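Surface glycan binding protein B (Bacteroides ovatus, PDB 6E57) binds mixed-linkage beta-glucan at the cell surface, helping this gut bacterium to use cereal glucans. Local coordinates at residues 216-228 with 236-248. Residues are numbered along the deposited sequence; the frame is centred on the assembly and turned at random.
Sequences KVTNASLVISGAN and WTISGINLENIAS
Asn242 reaches back to the linker residues 218-220 and spends its amide on their backbone: ND2 donates to Ala220 O at 2.9 Å and, more bent, to Thr218 O at 3.2 Å. Its amide oxygen, OD1, is hydrogen-bonded to Ser146 OG, so the flat group is held at both ends, a task suited to a carboxamide that both donates and accepts. With an alanine here ND2 would be gone, and the linker, its carbonyls at Thr218 and Ala220 without this donor, would probably be less firmly tied to the loop at 242. Ser221, small and hydroxylated, answers in the reverse direction, its OG donating to Asn242 O at 2.7 Å; with OG anti to the carbonyl carbon (chi1 -51°), it also lies beside Asn245 CB. Strands 222-225 and 236-240 then pair antiparallel through a classic beta bulge: Ser239 O accepts from both Ile224 N and Ser225 N, while Ser239 N returns a bond to Ser225 O. Beyond it, Trp236 NE1 donates to Gly226 O at 2.9 Å, close to the indole plane; at Gly226, phi 95°, a side chain would hit Thr237 O, so glycine fits. Branched Val223 lays CG1 against Ile238 CG2 and CG2 against Leu243 CD2 at 4.0 Å; Val223 also touches Phe293, and Ile238 Ile267.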
ATOM      1  N   LYS A 216       5.239  -0.388 -12.615  1.00 46.54           N
ATOM      2  CA  LYS A 216       4.960   0.954 -13.119  1.00 47.12           C
ATOM      3  C   LYS A 216       6.274   1.742 -13.215  1.00 47.29           C
ATOM      4  O   LYS A 216       6.939   1.981 -12.210  1.00 44.11           O
ATOM      5  CB  LYS A 216       3.947   1.663 -12.216  1.00 49.36           C
ATOM      6  CG  LYS A 216       3.876   3.174 -12.395  1.00 51.70           C
ATOM      7  CD  LYS A 216       2.604   3.804 -11.870  1.00 54.32           C
ATOM      8  CE  LYS A 216       2.692   5.313 -11.816  1.00 54.14           C
ATOM      9  NZ  LYS A 216       1.369   5.937 -12.037  1.00 56.48           N
ATOM     10  N   VAL A 217       6.614   2.150 -14.442  1.00 47.85           N
ATOM     11  CA  VAL A 217       7.829   2.894 -14.753  1.00 48.59           C
ATOM     12  C   VAL A 217       7.479   4.383 -14.855  1.00 48.29           C
ATOM     13  O   VAL A 217       6.623   4.761 -15.655  1.00 48.03           O
ATOM     14  CB  VAL A 217       8.464   2.386 -16.061  1.00 49.53           C
ATOM     15  CG1 VAL A 217       9.776   3.091 -16.372  1.00 50.94           C
ATOM     16  CG2 VAL A 217       8.659   0.879 -16.037  1.00 49.10           C
ATOM     17  N   THR A 218       8.159   5.213 -14.053  1.00 48.07           N
ATOM     18  CA  THR A 218       7.951   6.665 -14.049  1.00 49.28           C
ATOM     19  C   THR A 218       9.287   7.391 -13.857  1.00 50.26           C
ATOM     20  O   THR A 218      10.171   6.913 -13.137  1.00 48.42           O
ATOM     21  CB  THR A 218       6.948   7.088 -12.966  1.00 49.16           C
ATOM     22  OG1 THR A 218       6.802   8.507 -13.021  1.00 50.74           O
ATOM     23  CG2 THR A 218       7.368   6.679 -11.571  1.00 48.76           C
ATOM     24  N   ASN A 219       9.404   8.554 -14.512  1.00 51.22           N
ATOM     25  CA  ASN A 219      10.507   9.495 -14.335  1.00 53.48           C
ATOM     26  C   ASN A 219      10.121  10.581 -13.325  1.00 52.01           C
ATOM     27  O   ASN A 219      10.979  11.350 -12.886  1.00 56.89           O
ATOM     28  CB  ASN A 219      10.899  10.162 -15.655  1.00 54.08           C
ATOM     29  CG  ASN A 219      11.400   9.177 -16.687  1.00 56.28           C
ATOM     30  OD1 ASN A 219      12.414   8.518 -16.475  1.00 55.12           O
ATOM     31  ND2 ASN A 219      10.700   9.077 -17.806  1.00 59.56           N
ATOM     32  N   ALA A 220       8.831  10.643 -12.967  1.00 49.08           N
ATOM     33  CA  ALA A 220       8.300  11.704 -12.127  1.00 48.19           C
ATOM     34  C   ALA A 220       8.796  11.525 -10.691  1.00 46.69           C
ATOM     35  O   ALA A 220       8.973  10.399 -10.216  1.00 47.28           O
ATOM     36  CB  ALA A 220       6.793  11.705 -12.178  1.00 47.49           C
ATOM     37  N   SER A 221       9.025  12.658 -10.021  1.00 47.22           N
ATOM     38  CA  SER A 221       9.199  12.695  -8.588  1.00 46.03           C
ATOM     39  C   SER A 221       7.839  12.427  -7.937  1.00 43.93           C
ATOM     40  O   SER A 221       7.008  13.326  -7.849  1.00 44.28           O
ATOM     41  CB  SER A 221       9.786  14.011  -8.159  1.00 47.94           C
ATOM     42  OG  SER A 221      10.947  14.314  -8.920  1.00 50.69           O
ATOM     43  N   LEU A 222       7.614  11.172  -7.531  1.00 41.40           N
ATOM     44  CA  LEU A 222       6.323  10.724  -7.026  1.00 40.64           C
ATOM     45  C   LEU A 222       6.440  10.415  -5.531  1.00 40.41           C
ATOM     46  O   LEU A 222       7.061   9.433  -5.142  1.00 39.13           O
ATOM     47  CB  LEU A 222       5.870   9.493  -7.817  1.00 39.64           C
ATOM     48  CG  LEU A 222       4.518   8.904  -7.419  1.00 39.42           C
ATOM     49  CD1 LEU A 222       3.390   9.859  -7.763  1.00 39.69           C
ATOM     50  CD2 LEU A 222       4.298   7.558  -8.090  1.00 38.87           C
ATOM     51  N   VAL A 223       5.821  11.272  -4.714  1.00 42.37           N
ATOM     52  CA  VAL A 223       5.679  11.065  -3.279  1.00 42.31           C
ATOM     53  C   VAL A 223       4.578  10.021  -3.047  1.00 42.11           C
ATOM     54  O   VAL A 223       3.458  10.176  -3.539  1.00 42.69           O
ATOM     55  CB  VAL A 223       5.360  12.392  -2.566  1.00 43.07           C
ATOM     56  CG1 VAL A 223       4.997  12.180  -1.103  1.00 42.77           C
ATOM     57  CG2 VAL A 223       6.502  13.388  -2.708  1.00 43.54           C
ATOM     58  N   ILE A 224       4.906   8.977  -2.275  1.00 42.02           N
ATOM     59  CA  ILE A 224       4.072   7.779  -2.152  1.00 43.43           C
ATOM     60  C   ILE A 224       3.498   7.652  -0.733  1.00 44.14           C
ATOM     61  O   ILE A 224       2.325   7.308  -0.577  1.00 46.52           O
ATOM     62  CB  ILE A 224       4.870   6.523  -2.553  1.00 43.90           C
ATOM     63  CG1 ILE A 224       5.313   6.578  -4.017  1.00 46.28           C
ATOM     64  CG2 ILE A 224       4.071   5.263  -2.261  1.00 43.41           C
ATOM     65  CD1 ILE A 224       6.439   5.627  -4.350  1.00 47.88           C
ATOM     66  N   SER A 225       4.323   7.881   0.296  1.00 43.54           N
ATOM     67  CA  SER A 225       3.888   7.649   1.675  1.00 43.85           C
ATOM     68  C   SER A 225       4.590   8.602   2.646  1.00 43.89           C
ATOM     69  O   SER A 225       5.705   9.064   2.393  1.00 41.32           O
ATOM     70  CB  SER A 225       4.109   6.212   2.079  1.00 43.04           C
ATOM     71  OG  SER A 225       5.451   6.005   2.484  1.00 40.84           O
ATOM     72  N   GLY A 226       3.906   8.862   3.767  1.00 43.80           N
ATOM     73  CA  GLY A 226       4.408   9.670   4.863  1.00 44.36           C
ATOM     74  C   GLY A 226       3.975  11.122   4.765  1.00 44.48           C
ATOM     75  O   GLY A 226       4.360  11.920   5.606  1.00 48.60           O
ATOM     76  N   ALA A 227       3.154  11.458   3.763  1.00 43.68           N
ATOM     77  CA  ALA A 227       2.827  12.856   3.443  1.00 44.19           C
ATOM     78  C   ALA A 227       1.390  13.221   3.856  1.00 44.00           C
ATOM     79  O   ALA A 227       0.945  14.325   3.574  1.00 43.74           O
ATOM     80  CB  ALA A 227       3.047  13.092   1.968  1.00 44.21           C
ATOM     81  N   ASN A 228       0.677  12.310   4.532  1.00 46.17           N
ATOM     82  CA  ASN A 228      -0.714  12.539   4.951  1.00 47.39           C
ATOM     83  C   ASN A 228      -0.757  13.373   6.236  1.00 47.92           C
ATOM     84  O   ASN A 228      -1.695  14.140   6.443  1.00 47.82           O
ATOM     85  CB  ASN A 228      -1.474  11.229   5.172  1.00 49.57           C
ATOM     86  CG  ASN A 228      -1.717  10.469   3.886  1.00 51.85           C
ATOM     87  OD1 ASN A 228      -0.868   9.692   3.449  1.00 58.32           O
ATOM     88  ND2 ASN A 228      -2.871  10.685   3.275  1.00 49.67           N
ATOM     89  N   TRP A 236      10.299  15.675   9.300  1.00 47.98           N
ATOM     90  CA  TRP A 236       9.223  15.095   8.523  1.00 47.01           C
ATOM     91  C   TRP A 236       9.852  14.305   7.372  1.00 46.84           C
ATOM     92  O   TRP A 236      10.543  14.888   6.540  1.00 46.55           O
ATOM     93  CB  TRP A 236       8.291  16.212   8.028  1.00 45.51           C
ATOM     94  CG  TRP A 236       7.082  15.762   7.266  1.00 45.46           C
ATOM     95  CD1 TRP A 236       6.516  14.520   7.259  1.00 44.50           C
ATOM     96  CD2 TRP A 236       6.250  16.582   6.421  1.00 45.31           C
ATOM     97  NE1 TRP A 236       5.406  14.508   6.457  1.00 44.19           N
ATOM     98  CE2 TRP A 236       5.218  15.757   5.930  1.00 44.33           C
ATOM     99  CE3 TRP A 236       6.281  17.925   6.030  1.00 46.35           C
ATOM    100  CZ2 TRP A 236       4.232  16.233   5.068  1.00 44.34           C
ATOM    101  CZ3 TRP A 236       5.306  18.396   5.179  1.00 45.79           C
ATOM    102  CH2 TRP A 236       4.297  17.558   4.705  1.00 45.42           C
ATOM    103  N   THR A 237       9.644  12.982   7.363  1.00 47.31           N
ATOM    104  CA  THR A 237      10.259  12.101   6.368  1.00 47.17           C
ATOM    105  C   THR A 237       9.185  11.587   5.403  1.00 46.38           C
ATOM    106  O   THR A 237       8.177  11.014   5.823  1.00 43.84           O
ATOM    107  CB  THR A 237      11.042  10.967   7.040  1.00 47.61           C
ATOM    108  OG1 THR A 237      12.105  11.569   7.779  1.00 49.04           O
ATOM    109  CG2 THR A 237      11.613   9.975   6.051  1.00 46.64           C
ATOM    110  N   ILE A 238       9.445  11.797   4.107  1.00 46.72           N
ATOM    111  CA  ILE A 238       8.544  11.481   3.009  1.00 47.30           C
ATOM    112  C   ILE A 238       9.244  10.481   2.076  1.00 46.26           C
ATOM    113  O   ILE A 238      10.438  10.624   1.798  1.00 43.79           O
ATOM    114  CB  ILE A 238       8.143  12.785   2.291  1.00 48.45           C
ATOM    115  CG1 ILE A 238       7.145  13.588   3.128  1.00 50.66           C
ATOM    116  CG2 ILE A 238       7.614  12.513   0.895  1.00 50.37           C
ATOM    117  CD1 ILE A 238       6.915  14.997   2.627  1.00 55.39           C
ATOM    118  N   SER A 239       8.487   9.482   1.598  1.00 44.37           N
ATOM    119  CA  SER A 239       9.016   8.370   0.797  1.00 42.96           C
ATOM    120  C   SER A 239       8.394   8.377  -0.603  1.00 42.88           C
ATOM    121  O   SER A 239       7.186   8.518  -0.740  1.00 42.84           O
ATOM    122  CB  SER A 239       8.778   7.056   1.482  1.00 42.01           C
ATOM    123  OG  SER A 239       9.523   6.981   2.685  1.00 43.39           O
ATOM    124  N   GLY A 240       9.241   8.186  -1.624  1.00 43.41           N
ATOM    125  CA  GLY A 240       8.854   8.279  -3.031  1.00 43.85           C
ATOM    126  C   GLY A 240       9.817   7.528  -3.937  1.00 44.51           C
ATOM    127  O   GLY A 240      10.455   6.580  -3.500  1.00 42.48           O
ATOM    128  N   ILE A 241       9.926   7.974  -5.195  1.00 45.94           N
ATOM    129  CA  ILE A 241      10.674   7.237  -6.220  1.00 47.51           C
ATOM    130  C   ILE A 241      11.779   8.112  -6.830  1.00 51.08           C
ATOM    131  O   ILE A 241      12.908   7.633  -6.969  1.00 61.12           O
ATOM    132  CB  ILE A 241       9.736   6.638  -7.291  1.00 47.42           C
ATOM    133  CG1 ILE A 241      10.506   5.900  -8.392  1.00 46.37           C
ATOM    134  CG2 ILE A 241       8.820   7.694  -7.879  1.00 49.08           C
ATOM    135  CD1 ILE A 241      11.223   4.661  -7.929  1.00 45.65           C
ATOM    136  N   ASN A 242      11.485   9.364  -7.207  1.00 46.75           N
ATOM    137  CA  ASN A 242      12.513  10.207  -7.847  1.00 48.25           C
ATOM    138  C   ASN A 242      12.641  11.525  -7.079  1.00 48.42           C
ATOM    139  O   ASN A 242      12.543  12.610  -7.654  1.00 48.07           O
ATOM    140  CB  ASN A 242      12.221  10.430  -9.334  1.00 49.00           C
ATOM    141  CG  ASN A 242      12.362   9.168 -10.160  1.00 49.34           C
ATOM    142  OD1 ASN A 242      13.375   8.473 -10.072  1.00 50.06           O
ATOM    143  ND2 ASN A 242      11.363   8.872 -10.975  1.00 48.70           N
ATOM    144  N   LEU A 243      12.905  11.408  -5.775  1.00 46.26           N
ATOM    145  CA  LEU A 243      12.772  12.527  -4.852  1.00 48.21           C
ATOM    146  C   LEU A 243      14.044  13.389  -4.825  1.00 51.71           C
ATOM    147  O   LEU A 243      14.028  14.470  -4.233  1.00 53.35           O
ATOM    148  CB  LEU A 243      12.437  11.988  -3.457  1.00 46.74           C
ATOM    149  CG  LEU A 243      11.110  11.237  -3.322  1.00 45.61           C
ATOM    150  CD1 LEU A 243      10.748  11.052  -1.855  1.00 44.91           C
ATOM    151  CD2 LEU A 243       9.979  11.952  -4.048  1.00 45.41           C
ATOM    152  N   GLU A 244      15.125  12.932  -5.473  1.00 53.87           N
ATOM    153  CA  GLU A 244      16.374  13.709  -5.539  1.00 56.73           C
ATOM    154  C   GLU A 244      16.199  14.900  -6.496  1.00 57.21           C
ATOM    155  O   GLU A 244      16.920  15.898  -6.381  1.00 56.63           O
ATOM    156  CB  GLU A 244      17.563  12.818  -5.919  1.00 58.20           C
ATOM    157  CG  GLU A 244      17.738  12.577  -7.411  1.00 61.09           C
ATOM    158  CD  GLU A 244      16.855  11.493  -8.006  1.00 64.26           C
ATOM    159  OE1 GLU A 244      15.891  11.071  -7.330  1.00 66.92           O
ATOM    160  OE2 GLU A 244      17.138  11.067  -9.147  1.00 65.85           O
ATOM    161  N   ASN A 245      15.233  14.791  -7.421  1.00 56.95           N
ATOM    162  CA  ASN A 245      14.926  15.832  -8.410  1.00 56.59           C
ATOM    163  C   ASN A 245      14.108  16.976  -7.788  1.00 57.02           C
ATOM    164  O   ASN A 245      13.926  18.009  -8.434  1.00 59.19           O
ATOM    165  CB  ASN A 245      14.162  15.266  -9.614  1.00 55.79           C
ATOM    166  CG  ASN A 245      14.986  14.323 -10.465  1.00 54.86           C
ATOM    167  OD1 ASN A 245      16.153  14.585 -10.747  1.00 55.28           O
ATOM    168  ND2 ASN A 245      14.381  13.229 -10.896  1.00 54.89           N
ATOM    169  N   ILE A 246      13.599  16.791  -6.561  1.00 54.67           N
ATOM    170  CA  ILE A 246      12.772  17.806  -5.896  1.00 54.04           C
ATOM    171  C   ILE A 246      13.655  18.995  -5.498  1.00 56.08           C
ATOM    172  O   ILE A 246      14.701  18.824  -4.871  1.00 58.09           O
ATOM    173  CB  ILE A 246      12.018  17.214  -4.687  1.00 50.72           C
ATOM    174  CG1 ILE A 246      10.987  16.177  -5.142  1.00 49.16           C
ATOM    175  CG2 ILE A 246      11.387  18.320  -3.850  1.00 49.09           C
ATOM    176  CD1 ILE A 246      10.122  15.610  -4.038  1.00 47.99           C
ATOM    177  N   ALA A 247      13.204  20.198  -5.872  1.00 58.58           N
ATOM    178  CA  ALA A 247      13.872  21.462  -5.571  1.00 59.40           C
ATOM    179  C   ALA A 247      13.217  22.138  -4.360  1.00 59.31           C
ATOM    180  O   ALA A 247      13.905  22.787  -3.569  1.00 60.68           O
ATOM    181  CB  ALA A 247      13.827  22.361  -6.783  1.00 61.86           C
ATOM    182  N   SER A 248      11.889  21.999  -4.233  1.00 56.82           N
ATOM    183  CA  SER A 248      11.140  22.634  -3.152  1.00 54.86           C
ATOM    184  C   SER A 248       9.786  21.944  -2.939  1.00 53.08           C
ATOM    185  O   SER A 248       9.229  21.354  -3.862  1.00 50.76           O
ATOM    186  CB  SER A 248      10.956  24.105  -3.426  1.00 56.41           C
ATOM    187  OG  SER A 248      10.268  24.305  -4.650  1.00 57.40           O
TER